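Local coordinates for BH2331 protein (Bacillus halodurans, PDB 1VL5) that probably transfers methyl groups from S-adenosylmethionine, as a member of the methyltransferase superfamily whose substrate is not established, at residues A[42-47]-A[63-68]. Residues are numbered along the deposited sequence; the frame is centred on the assembly and turned at random.
Sequences LDVATG and VAFDLT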
loop_
_atom_site.group_PDB
_atom_site.type_symbol
_atom_site.label_atom_id
_atom_site.label_comp_id
_atom_site.label_asym_id
_atom_site.label_seq_id
_atom_site.Cartn_x
_atom_site.Cartn_y
_atom_site.Cartn_z
ATOM N N LEU A 42 9.747 11.365 0.744
ATOM C CA LEU A 42 8.995 11.061 1.923
ATOM C C LEU A 42 8.304 9.701 1.762
ATOM O O LEU A 42 7.448 9.511 0.864
ATOM C CB LEU A 42 7.942 12.161 2.143
ATOM C CG LEU A 42 6.894 11.960 3.217
ATOM C CD1 LEU A 42 7.602 12.047 4.501
ATOM C CD2 LEU A 42 5.727 12.968 3.135
ATOM N N ASP A 43 8.663 8.757 2.632
ATOM C CA ASP A 43 8.066 7.415 2.659
ATOM C C ASP A 43 6.978 7.370 3.715
ATOM O O ASP A 43 7.267 7.334 4.905
ATOM C CB ASP A 43 9.155 6.358 2.902
ATOM C CG ASP A 43 8.629 4.907 2.809
ATOM O OD1 ASP A 43 7.590 4.634 2.111
ATOM O OD2 ASP A 43 9.261 4.033 3.450
ATOM N N VAL A 44 5.729 7.530 3.261
ATOM C CA VAL A 44 4.561 7.624 4.122
ATOM C C VAL A 44 4.147 6.233 4.627
ATOM O O VAL A 44 3.982 5.292 3.827
ATOM C CB VAL A 44 3.379 8.356 3.403
ATOM C CG1 VAL A 44 2.150 8.429 4.276
ATOM C CG2 VAL A 44 3.787 9.742 2.985
ATOM N N ALA A 45 3.975 6.130 5.959
ATOM C CA ALA A 45 3.628 4.888 6.652
ATOM C C ALA A 45 4.714 3.873 6.368
ATOM O O ALA A 45 4.512 2.812 5.778
ATOM C CB ALA A 45 2.261 4.395 6.187
ATOM N N THR A 46 5.929 4.245 6.735
ATOM C CA THR A 46 7.053 3.468 6.356
ATOM C C THR A 46 7.000 2.016 6.897
ATOM O O THR A 46 7.575 1.094 6.271
ATOM C CB THR A 46 8.353 4.211 6.778
ATOM O OG1 THR A 46 9.470 3.557 6.213
ATOM C CG2 THR A 46 8.482 4.212 8.219
ATOM N N GLY A 47 6.358 1.806 8.044
ATOM C CA GLY A 47 6.134 0.428 8.568
ATOM C C GLY A 47 7.470 -0.231 8.860
ATOM O O GLY A 47 8.253 0.313 9.633
ATOM N N VAL A 63 12.883 10.698 4.255
ATOM C CA VAL A 63 12.211 10.814 5.515
ATOM C C VAL A 63 11.306 9.625 5.620
ATOM O O VAL A 63 10.390 9.483 4.834
ATOM C CB VAL A 63 11.419 12.129 5.645
ATOM C CG1 VAL A 63 10.624 12.163 6.915
ATOM C CG2 VAL A 63 12.374 13.331 5.571
ATOM N N ALA A 64 11.557 8.765 6.605
ATOM C CA ALA A 64 10.696 7.613 6.898
ATOM C C ALA A 64 9.704 8.037 7.957
ATOM O O ALA A 64 10.079 8.374 9.099
ATOM C CB ALA A 64 11.582 6.432 7.379
ATOM N N PHE A 65 8.425 8.002 7.594
ATOM C CA PHE A 65 7.372 8.649 8.361
ATOM C C PHE A 65 6.310 7.636 8.802
ATOM O O PHE A 65 5.740 6.905 7.958
ATOM C CB PHE A 65 6.768 9.681 7.407
ATOM C CG PHE A 65 5.657 10.502 7.964
ATOM C CD1 PHE A 65 5.898 11.464 8.960
ATOM C CD2 PHE A 65 4.381 10.396 7.439
ATOM C CE1 PHE A 65 4.879 12.264 9.432
ATOM C CE2 PHE A 65 3.370 11.197 7.914
ATOM C CZ PHE A 65 3.647 12.137 8.943
ATOM N N ASP A 66 5.984 7.615 10.089
ATOM C CA ASP A 66 4.904 6.755 10.548
ATOM C C ASP A 66 4.357 7.247 11.884
ATOM O O ASP A 66 4.879 8.193 12.491
ATOM C CB ASP A 66 5.312 5.281 10.635
ATOM C CG ASP A 66 4.212 4.321 10.189
ATOM O OD1 ASP A 66 3.017 4.564 10.542
ATOM O OD2 ASP A 66 4.536 3.321 9.487
ATOM N N LEU A 67 3.297 6.593 12.317
ATOM C CA LEU A 67 2.462 7.097 13.398
ATOM C C LEU A 67 3.090 7.026 14.782
ATOM O O LEU A 67 2.790 7.872 15.595
ATOM C CB LEU A 67 1.163 6.334 13.440
ATOM C CG LEU A 67 0.091 6.720 12.459
ATOM C CD1 LEU A 67 -0.935 5.609 12.430
ATOM C CD2 LEU A 67 -0.565 8.046 12.811
ATOM N N THR A 68 3.946 6.041 15.062
ATOM C CA THR A 68 4.525 5.886 16.412
ATOM C C THR A 68 6.041 5.691 16.420
ATOM O O THR A 68 6.626 5.209 15.438
ATOM C CB THR A 68 3.871 4.698 17.107
ATOM O OG1 THR A 68 4.328 3.510 16.474
ATOM C CG2 THR A 68 2.285 4.760 16.979
#
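Leu42 reaches over the neighbouring strand with one branch: its CG lies anti to the backbone N (chi1 171°) and the second torsion (chi2 69°) turns CD1 against Phe65 CB at 3.8 Å and beside Val63 CG1. Val44, on the same face of the sheet, approaches the Phe65 ring at its edge, where its CA lies near the ring plane. Phe99 meets this ring edge-to-face, and Phe122 of helix 119-129 touches Val44. Between the backbones, Asp43 bridges Val63 and Phe65 of the parallel neighbour, its N giving a nearly straight bond to Val63 O (2.9 Å, 167°) while its O accepts Phe65 N.

On the other face, Thr46 folds back over strand 63-66, setting OG1 and CG2 against Ala64 CB. The same OG1 donates to Asp43 OD2 at 2.8 Å, meeting it from above the carboxylate plane; Ala52 N also binds OD2, and Thr108 bonds to OD1, so both buried oxygens are satisfied. Strand 40-44, helix 50-55 and strand 61-66 form a beta-alpha-beta unit of the Rossmann-like methyltransferase fold, and the turn after Val44 enters a glycine-rich sequence that, as in related enzymes, probably lies along the S-adenosylmethionine site.

Phe65 O receives Thr46 N at 2.9 Å, from above the carbonyl plane, and a weak bond from Ala45 N. Asp66 then turns its carboxylate toward the turn: OD2 takes Gly47 N at 2.8 Å, nearly along its C-O axis, while OD1 uses its anti lone pair for Leu67 N at 2.7 Å. An alanine in place of Asp66 would probably leave Gly47 N and Leu67 N without these acceptors and the glycine-rich turn freer to shift.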